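Local coordinates for nucleoside diphosphate kinase (Pyrobaculum aerophilum, PDB 1XQI), which probably transfers the gamma phosphate of ATP to nucleoside diphosphates by a ping-pong mechanism through a phosphorylated enzyme intermediate, supplying nucleoside triphosphates other than ATP, at residues A48-K53 against F186-E191; E68-A73 against V100-K105; S139-P144 against D155-A160. The protein carries 6 engineered substitutions. All coordinates share one frame; numbering follows the deposited sequence.

Interaction 1: residues A48-K53 against F186-E191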
loop_
_atom_site.group_PDB
_atom_site.type_symbol
_atom_site.label_atom_id
_atom_site.label_comp_id
_atom_site.label_asym_id
_atom_site.label_seq_id
_atom_site.Cartn_x
_atom_site.Cartn_y
_atom_site.Cartn_z
ATOM N N ALA A 48 8.213 3.293 0.913
ATOM C CA ALA A 48 7.515 2.991 2.164
ATOM C C ALA A 48 6.016 3.157 1.918
ATOM O O ALA A 48 5.576 4.040 1.184
ATOM C CB ALA A 48 8.000 3.880 3.313
ATOM N N LEU A 49 5.236 2.264 2.500
ATOM C CA LEU A 49 3.813 2.193 2.255
ATOM C C LEU A 49 3.167 1.427 3.389
ATOM O O LEU A 49 3.571 0.315 3.651
ATOM C CB LEU A 49 3.544 1.439 0.962
ATOM C CG LEU A 49 2.272 1.636 0.102
ATOM C CD1 LEU A 49 1.869 0.289 -0.399
ATOM C CD2 LEU A 49 1.165 2.222 0.798
ATOM N N LYS A 50 2.180 2.017 4.066
ATOM C CA LYS A 50 1.354 1.265 4.992
ATOM C C LYS A 50 -0.037 1.858 5.145
ATOM O O LYS A 50 -0.192 3.058 5.005
ATOM C CB LYS A 50 2.027 1.135 6.352
ATOM C CG LYS A 50 2.372 2.417 7.065
ATOM C CD LYS A 50 3.011 2.044 8.373
ATOM C CE LYS A 50 3.460 3.269 9.140
ATOM N NZ LYS A 50 4.461 2.839 10.166
HETATM N N MSE A 51 -1.037 1.008 5.387
HETATM C CA MSE A 51 -2.391 1.452 5.769
HETATM C C MSE A 51 -2.368 1.562 7.333
HETATM O O MSE A 51 -1.898 0.644 8.020
HETATM C CB MSE A 51 -3.472 0.474 5.264
HETATM C CG MSE A 51 -4.883 0.822 5.785
HETATM SE SE MSE A 51 -6.188 -0.248 5.107
HETATM C CE MSE A 51 -6.137 0.384 3.467
ATOM N N VAL A 52 -2.830 2.690 7.876
ATOM C CA VAL A 52 -2.862 2.878 9.330
ATOM C C VAL A 52 -4.156 3.527 9.784
ATOM O O VAL A 52 -4.652 4.461 9.160
ATOM C CB VAL A 52 -1.692 3.767 9.844
ATOM C CG1 VAL A 52 -0.359 2.997 9.876
ATOM C CG2 VAL A 52 -1.588 5.085 9.006
ATOM N N LYS A 53 -4.700 3.001 10.873
ATOM C CA LYS A 53 -5.688 3.693 11.703
ATOM C C LYS A 53 -4.985 4.565 12.754
ATOM O O LYS A 53 -4.492 4.062 13.748
ATOM C CB LYS A 53 -6.575 2.652 12.393
ATOM C CG LYS A 53 -7.922 3.189 12.844
ATOM C CD LYS A 53 -8.759 3.729 11.660
ATOM C CE LYS A 53 -9.840 4.637 12.194
ATOM N NZ LYS A 53 -9.236 5.506 13.274
ATOM N N PHE A 186 8.592 10.518 11.520
ATOM C CA PHE A 186 7.382 10.412 12.333
ATOM C C PHE A 186 6.609 9.118 12.130
ATOM O O PHE A 186 6.189 8.527 13.109
ATOM C CB PHE A 186 6.448 11.618 12.107
ATOM C CG PHE A 186 5.213 11.559 12.943
ATOM C CD1 PHE A 186 5.206 12.090 14.231
ATOM C CD2 PHE A 186 4.063 10.921 12.469
ATOM C CE1 PHE A 186 4.067 11.993 15.030
ATOM C CE2 PHE A 186 2.921 10.838 13.250
ATOM C CZ PHE A 186 2.923 11.370 14.533
ATOM N N TRP A 187 6.409 8.704 10.868
ATOM C CA TRP A 187 5.634 7.504 10.503
ATOM C C TRP A 187 6.428 6.211 10.291
ATOM O O TRP A 187 5.840 5.147 10.353
ATOM C CB TRP A 187 4.856 7.756 9.217
ATOM C CG TRP A 187 3.711 8.702 9.330
ATOM C CD1 TRP A 187 3.619 9.954 8.786
ATOM C CD2 TRP A 187 2.481 8.468 10.011
ATOM N NE1 TRP A 187 2.406 10.531 9.113
ATOM C CE2 TRP A 187 1.680 9.637 9.850
ATOM C CE3 TRP A 187 1.978 7.396 10.769
ATOM C CZ2 TRP A 187 0.398 9.758 10.401
ATOM C CZ3 TRP A 187 0.699 7.511 11.324
ATOM C CH2 TRP A 187 -0.075 8.698 11.144
ATOM N N PHE A 188 7.729 6.289 10.012
ATOM C CA PHE A 188 8.522 5.104 9.652
ATOM C C PHE A 188 9.814 4.963 10.460
ATOM O O PHE A 188 10.577 5.923 10.592
ATOM C CB PHE A 188 8.831 5.072 8.127
ATOM C CG PHE A 188 7.589 5.064 7.256
ATOM C CD1 PHE A 188 7.118 6.241 6.682
ATOM C CD2 PHE A 188 6.873 3.896 7.054
ATOM C CE1 PHE A 188 5.980 6.267 5.916
ATOM C CE2 PHE A 188 5.711 3.895 6.276
ATOM C CZ PHE A 188 5.259 5.082 5.704
ATOM N N ARG A 189 10.064 3.765 10.996
ATOM C CA ARG A 189 11.399 3.453 11.536
ATOM C C ARG A 189 12.361 3.386 10.356
ATOM O O ARG A 189 11.937 3.228 9.222
ATOM C CB ARG A 189 11.420 2.110 12.285
ATOM C CG ARG A 189 10.791 2.103 13.692
ATOM C CD ARG A 189 9.291 1.784 13.661
ATOM N NE ARG A 189 8.944 0.442 13.135
ATOM C CZ ARG A 189 7.687 -0.018 12.997
ATOM N NH1 ARG A 189 6.647 0.747 13.351
ATOM N NH2 ARG A 189 7.455 -1.245 12.515
ATOM N N GLU A 190 13.653 3.512 10.613
ATOM C CA GLU A 190 14.676 3.363 9.564
ATOM C C GLU A 190 14.451 2.142 8.662
ATOM O O GLU A 190 14.556 2.232 7.441
ATOM C CB GLU A 190 16.066 3.299 10.211
ATOM C CG GLU A 190 16.550 4.657 10.689
ATOM C CD GLU A 190 16.182 5.750 9.679
ATOM O OE1 GLU A 190 15.303 6.591 10.003
ATOM O OE2 GLU A 190 16.741 5.738 8.551
ATOM N N GLU A 191 14.103 1.021 9.288
ATOM C CA GLU A 191 14.002 -0.275 8.631
ATOM C C GLU A 191 12.838 -0.354 7.633
ATOM O O GLU A 191 12.839 -1.199 6.734
ATOM C CB GLU A 191 13.868 -1.400 9.681
ATOM C CG GLU A 191 14.945 -1.423 10.788
ATOM C CD GLU A 191 14.479 -0.703 12.057
ATOM O OE1 GLU A 191 13.860 -1.357 12.941
ATOM O OE2 GLU A 191 14.734 0.520 12.164
#
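K50 sets out from its strand with CG between the backbone N and the carbonyl carbon (chi1 59°), and its remaining torsions are all near anti, so the chain runs straight to the end of helix 177-187. F188 places CG anti to its own carbonyl carbon (chi1 -59°) and meets K50 tip to tip. The ammonium donates to the backbone oxygen of W187: K50 NZ lies 2.7 Å from W187 O, with a C=O...NZ angle of 173°, so that the donor lies nearly along the carbonyl axis. That carbonyl is on the last helical residue, where the helix dipole would probably favour a positive charge. On the way K50 CE passes 3.7 Å from F188 CE2. A48 CB sits centrally over one face of the F188 ring, 3.7 Å from the centroid, a CH-pi contact. Farther along, the side chains of V52 and W187 cross obliquely, CG2 of V52 lying 4.1 Å from CZ3 of W187. R189 NH1 lies 4.4 Å from K50 NZ, a like-charge approach that E192 may moderate through long, weak ion pairs to both. L49 and M51 make backbone hydrogen bonds to the second subunit; strand 45-52, outermost within its own chain, so carries the sheet on into that subunit. Helix on antiparallel sheet is the layering of the ferredoxin fold.

Interaction 2: residues E68-A73 against V100-K105. Engineered in segment 68-73: Q71 (natural residue Arg).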
loop_
_atom_site.group_PDB
_atom_site.type_symbol
_atom_site.label_atom_id
_atom_site.label_comp_id
_atom_site.label_asym_id
_atom_site.label_seq_id
_atom_site.Cartn_x
_atom_site.Cartn_y
_atom_site.Cartn_z
ATOM N N GLU A 68 3.382 30.040 14.549
ATOM C CA GLU A 68 3.526 30.474 13.166
ATOM C C GLU A 68 2.553 29.719 12.251
ATOM O O GLU A 68 1.744 30.329 11.568
ATOM C CB GLU A 68 4.971 30.273 12.748
ATOM C CG GLU A 68 5.328 30.642 11.338
ATOM C CD GLU A 68 6.719 30.110 11.023
ATOM O OE1 GLU A 68 7.686 30.918 10.959
ATOM O OE2 GLU A 68 6.852 28.861 10.891
ATOM N N TRP A 69 2.621 28.395 12.293
ATOM C CA TRP A 69 1.712 27.541 11.545
ATOM C C TRP A 69 0.235 27.713 11.882
ATOM O O TRP A 69 -0.615 27.744 10.979
ATOM C CB TRP A 69 2.080 26.088 11.759
ATOM C CG TRP A 69 1.344 25.163 10.819
ATOM C CD1 TRP A 69 1.702 24.847 9.533
ATOM C CD2 TRP A 69 0.137 24.428 11.094
ATOM N NE1 TRP A 69 0.797 23.965 9.004
ATOM C CE2 TRP A 69 -0.171 23.689 9.941
ATOM C CE3 TRP A 69 -0.713 24.334 12.199
ATOM C CZ2 TRP A 69 -1.292 22.857 9.860
ATOM C CZ3 TRP A 69 -1.843 23.505 12.118
ATOM C CH2 TRP A 69 -2.112 22.773 10.961
ATOM N N LEU A 70 -0.073 27.790 13.177
ATOM C CA LEU A 70 -1.460 28.002 13.645
ATOM C C LEU A 70 -1.994 29.321 13.137
ATOM O O LEU A 70 -3.062 29.359 12.545
ATOM C CB LEU A 70 -1.545 27.969 15.180
ATOM C CG LEU A 70 -1.181 26.646 15.824
ATOM C CD1 LEU A 70 -1.099 26.807 17.288
ATOM C CD2 LEU A 70 -2.194 25.604 15.472
ATOM N N GLN A 71 -1.212 30.381 13.364
ATOM C CA GLN A 71 -1.512 31.728 12.889
ATOM C C GLN A 71 -1.925 31.737 11.416
ATOM O O GLN A 71 -3.017 32.231 11.065
ATOM C CB GLN A 71 -0.327 32.675 13.149
ATOM C CG GLN A 71 -0.565 34.157 12.801
ATOM C CD GLN A 71 0.494 35.086 13.416
ATOM O OE1 GLN A 71 0.583 35.248 14.641
ATOM N NE2 GLN A 71 1.286 35.715 12.560
ATOM N N SER A 72 -1.086 31.158 10.558
ATOM C CA SER A 72 -1.339 31.262 9.127
ATOM C C SER A 72 -2.542 30.409 8.690
ATOM O O SER A 72 -3.361 30.869 7.877
ATOM C CB SER A 72 -0.054 31.011 8.293
ATOM O OG SER A 72 0.229 29.624 8.133
ATOM N N ALA A 73 -2.680 29.203 9.268
ATOM C CA ALA A 73 -3.876 28.358 9.045
ATOM C C ALA A 73 -5.128 29.163 9.378
ATOM O O ALA A 73 -6.129 29.126 8.637
ATOM C CB ALA A 73 -3.816 27.114 9.868
ATOM N N VAL A 100 -8.008 30.178 16.113
ATOM C CA VAL A 100 -8.648 29.623 14.913
ATOM C C VAL A 100 -7.796 28.458 14.328
ATOM O O VAL A 100 -8.330 27.426 13.977
ATOM C CB VAL A 100 -8.929 30.739 13.828
ATOM C CG1 VAL A 100 -9.448 30.138 12.546
ATOM C CG2 VAL A 100 -9.907 31.774 14.336
ATOM N N GLY A 101 -6.482 28.642 14.236
ATOM C CA GLY A 101 -5.566 27.577 13.901
ATOM C C GLY A 101 -5.704 26.353 14.812
ATOM O O GLY A 101 -5.537 25.202 14.364
ATOM N N ARG A 102 -6.027 26.571 16.081
ATOM C CA ARG A 102 -6.169 25.437 17.000
ATOM C C ARG A 102 -7.501 24.719 16.725
ATOM O O ARG A 102 -7.593 23.503 16.852
ATOM C CB ARG A 102 -6.014 25.858 18.476
ATOM C CG ARG A 102 -4.610 26.306 18.850
ATOM C CD ARG A 102 -4.398 26.711 20.334
ATOM N NE ARG A 102 -3.069 26.256 20.754
ATOM C CZ ARG A 102 -2.083 27.049 21.133
ATOM N NH1 ARG A 102 -2.291 28.379 21.200
ATOM N NH2 ARG A 102 -0.902 26.517 21.466
ATOM N N ILE A 103 -8.504 25.478 16.319
ATOM C CA ILE A 103 -9.799 24.907 15.971
ATOM C C ILE A 103 -9.700 24.080 14.680
ATOM O O ILE A 103 -10.209 22.939 14.640
ATOM C CB ILE A 103 -10.944 25.986 15.876
ATOM C CG1 ILE A 103 -11.159 26.677 17.234
ATOM C CG2 ILE A 103 -12.231 25.353 15.400
ATOM C CD1 ILE A 103 -12.402 27.519 17.338
ATOM N N ILE A 104 -9.057 24.650 13.650
ATOM C CA ILE A 104 -8.734 23.928 12.425
ATOM C C ILE A 104 -7.925 22.651 12.713
ATOM O O ILE A 104 -8.239 21.569 12.172
ATOM C CB ILE A 104 -7.880 24.794 11.446
ATOM C CG1 ILE A 104 -8.649 26.045 10.979
ATOM C CG2 ILE A 104 -7.342 23.926 10.262
ATOM C CD1 ILE A 104 -7.782 27.000 10.211
ATOM N N LYS A 105 -6.896 22.767 13.554
ATOM C CA LYS A 105 -6.107 21.583 13.892
ATOM C C LYS A 105 -6.990 20.455 14.492
ATOM O O LYS A 105 -6.808 19.285 14.164
ATOM C CB LYS A 105 -4.901 21.921 14.784
ATOM C CG LYS A 105 -4.057 20.704 15.174
ATOM C CD LYS A 105 -2.627 21.089 15.454
ATOM C CE LYS A 105 -1.881 19.953 16.066
ATOM N NZ LYS A 105 -0.415 20.314 16.206
#
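W69 opens the contact: CG lies anti to the backbone N (chi1 -169°), which swings the indole so that its CZ3 comes 4.2 Å from K105 CD, the two side chains crossing at about a right angle. The aliphatic part of K105 does the touching; its NZ is held by the backbone oxygens of E60, Y63 and P64. L70 follows and divides its branches. CD1 lies over the centre of one face of the R102 guanidinium, 3.9 Å above its plane, whereas CD2 reaches G101 O at 3.5 Å and also lies in plane at the edge of the W69 indole. The backbone of L70 comes close as well, for L70 O is 3.4 Å from G101 CA in a CA-H...O contact with an angle of 138° at the hydrogen. A CB modelled on G101 would fall 2.2 Å from L70 O, a clash, so glycine permits this approach. A turn later, A73 CB packs against I104 CD1 at 4.0 Å. The segment axes come within 7.6 Å and cross at 89°, a nearly orthogonal helix pair seated on a glycine. Segment 68-73 and V100 belong to the insert of this kinase, and the side chain of W69, about 7 Å from that of H172, the predicted phosphohistidine, probably borders the active-site cleft.

Interaction 3: residues S139-P144 against D155-A160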
loop_
_atom_site.group_PDB
_atom_site.type_symbol
_atom_site.label_atom_id
_atom_site.label_comp_id
_atom_site.label_asym_id
_atom_site.label_seq_id
_atom_site.Cartn_x
_atom_site.Cartn_y
_atom_site.Cartn_z
ATOM N N SER A 139 -7.741 23.875 -2.718
ATOM C CA SER A 139 -9.153 23.637 -3.043
ATOM C C SER A 139 -9.277 22.833 -4.328
ATOM O O SER A 139 -8.810 23.285 -5.375
ATOM C CB SER A 139 -9.944 24.936 -3.204
ATOM O OG SER A 139 -9.337 25.971 -2.441
ATOM N N PRO A 140 -9.900 21.633 -4.244
ATOM C CA PRO A 140 -10.156 20.822 -5.405
ATOM C C PRO A 140 -11.027 21.549 -6.409
ATOM O O PRO A 140 -10.903 21.320 -7.613
ATOM C CB PRO A 140 -10.893 19.605 -4.820
ATOM C CG PRO A 140 -10.366 19.528 -3.410
ATOM C CD PRO A 140 -10.349 20.959 -3.016
ATOM N N HIS A 141 -11.914 22.420 -5.938
ATOM C CA HIS A 141 -12.802 23.065 -6.887
ATOM C C HIS A 141 -12.072 24.007 -7.865
ATOM O O HIS A 141 -12.517 24.193 -9.001
ATOM C CB HIS A 141 -14.012 23.713 -6.204
ATOM C CG HIS A 141 -13.776 25.122 -5.811
ATOM N ND1 HIS A 141 -14.342 26.177 -6.493
ATOM C CD2 HIS A 141 -12.975 25.658 -4.849
ATOM C CE1 HIS A 141 -13.916 27.311 -5.947
ATOM N NE2 HIS A 141 -13.080 27.024 -4.956
ATOM N N SER A 142 -10.935 24.547 -7.464
ATOM C CA SER A 142 -10.147 25.363 -8.391
ATOM C C SER A 142 -8.827 24.699 -8.749
ATOM O O SER A 142 -7.941 25.314 -9.339
ATOM C CB SER A 142 -9.940 26.790 -7.837
ATOM O OG SER A 142 -9.637 26.763 -6.440
ATOM N N ALA A 143 -8.679 23.428 -8.423
ATOM C CA ALA A 143 -7.481 22.714 -8.836
ATOM C C ALA A 143 -7.627 22.375 -10.334
ATOM O O ALA A 143 -8.686 21.878 -10.767
ATOM C CB ALA A 143 -7.313 21.474 -8.010
ATOM N N PRO A 144 -6.601 22.678 -11.136
ATOM C CA PRO A 144 -6.803 22.425 -12.559
ATOM C C PRO A 144 -6.932 20.933 -12.880
ATOM O O PRO A 144 -6.345 20.080 -12.155
ATOM C CB PRO A 144 -5.519 23.019 -13.211
ATOM C CG PRO A 144 -4.937 23.934 -12.153
ATOM C CD PRO A 144 -5.275 23.264 -10.855
ATOM N N ASP A 155 -14.760 19.315 -3.867
ATOM C CA ASP A 155 -14.907 20.012 -2.607
ATOM C C ASP A 155 -14.412 21.459 -2.687
ATOM O O ASP A 155 -13.581 21.812 -3.532
ATOM C CB ASP A 155 -14.223 19.262 -1.471
ATOM C CG ASP A 155 -14.817 19.617 -0.115
ATOM O OD1 ASP A 155 -16.021 20.019 -0.076
ATOM O OD2 ASP A 155 -14.096 19.494 0.905
ATOM N N SER A 156 -14.945 22.311 -1.832
ATOM C CA SER A 156 -14.491 23.700 -1.821
ATOM C C SER A 156 -14.526 24.305 -0.406
ATOM O O SER A 156 -15.279 23.810 0.484
ATOM C CB SER A 156 -15.325 24.513 -2.800
ATOM O OG SER A 156 -16.695 24.446 -2.471
ATOM N N PRO A 157 -13.706 25.340 -0.166
ATOM C CA PRO A 157 -13.636 25.893 1.190
ATOM C C PRO A 157 -14.918 26.535 1.716
ATOM O O PRO A 157 -15.089 26.589 2.916
ATOM C CB PRO A 157 -12.521 26.945 1.096
ATOM C CG PRO A 157 -11.813 26.671 -0.191
ATOM C CD PRO A 157 -12.812 26.053 -1.090
ATOM N N ASP A 158 -15.806 27.022 0.864
ATOM C CA ASP A 158 -17.086 27.583 1.329
ATOM C C ASP A 158 -17.942 26.517 1.982
ATOM O O ASP A 158 -18.418 26.689 3.097
ATOM C CB ASP A 158 -17.879 28.241 0.187
ATOM C CG ASP A 158 -17.905 27.391 -1.104
ATOM O OD1 ASP A 158 -16.821 26.990 -1.577
ATOM O OD2 ASP A 158 -19.002 27.142 -1.666
ATOM N N LEU A 159 -18.109 25.403 1.284
ATOM C CA LEU A 159 -18.869 24.272 1.768
ATOM C C LEU A 159 -18.257 23.802 3.076
ATOM O O LEU A 159 -18.948 23.703 4.071
ATOM C CB LEU A 159 -18.826 23.136 0.735
ATOM C CG LEU A 159 -20.016 22.234 0.387
ATOM C CD1 LEU A 159 -19.493 20.788 0.160
ATOM C CD2 LEU A 159 -21.199 22.289 1.383
ATOM N N ALA A 160 -16.957 23.526 3.074
ATOM C CA ALA A 160 -16.293 23.095 4.290
ATOM C C ALA A 160 -16.597 24.050 5.485
ATOM O O ALA A 160 -16.967 23.590 6.584
ATOM C CB ALA A 160 -14.792 22.925 4.061
#
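D155 O receives the loop that probably corresponds to the Kpn loop of the NDK family: H141 N approaches it at 3.0 Å, but the N-H...O angle of 125° makes this a weak hydrogen bond. P140 CD touches the same oxygen at 3.4 Å, so D155 O is approached by two successive residues. Next to it the H141 imidazole meets the start of helix 157-162, with CD2 3.3 Å from S156 CB; it crosses P157 at about a right angle. P157 CG in turn lies 3.4 Å from S139 OG. An alanine in place of P157 would remove the CG and CD atoms that meet S139 and H141, and would probably loosen the seat of this loop. Beyond this shell, D155 is fixed through its carboxylate, whose OD2 forms a salt bridge with R165 and accepts a hydrogen bond from F168 N. The loop is also braced from within, since S142 N donates to S139 O and A143 N to P140 O. These turns lie beside the ATP site inferred from relatives, the side chain of P140 being about 4 Å from that of N169. At the helix start S156 occupies the N-cap position without a side-chain capping bond; instead S156 OG donates to D158 OD1 at 2.7 Å, reaching it from above the carboxylate plane, 38° out of it.

In the fold
Interaction 1 spans most of the chain, joining strand 45-52 of the antiparallel sheet to the end of helix 177-187, and the other two form within the sequence it brackets. Interaction 2 comes first, between helices 67-84 and 97-112; interaction 3 follows in the loop after helix 127-135 and at the start of helix 157-162. None touches another: centres lie 26 Å apart for interactions 1 and 2, 29 Å for 1 and 3, on opposite sides of the chain's centre, and 19 Å for 2 and 3. The side chains of W187 and W69 each lie about 7 Å from that of H172, while interaction 3 adjoins T138 and N169, so three separate contacts probably border one active site.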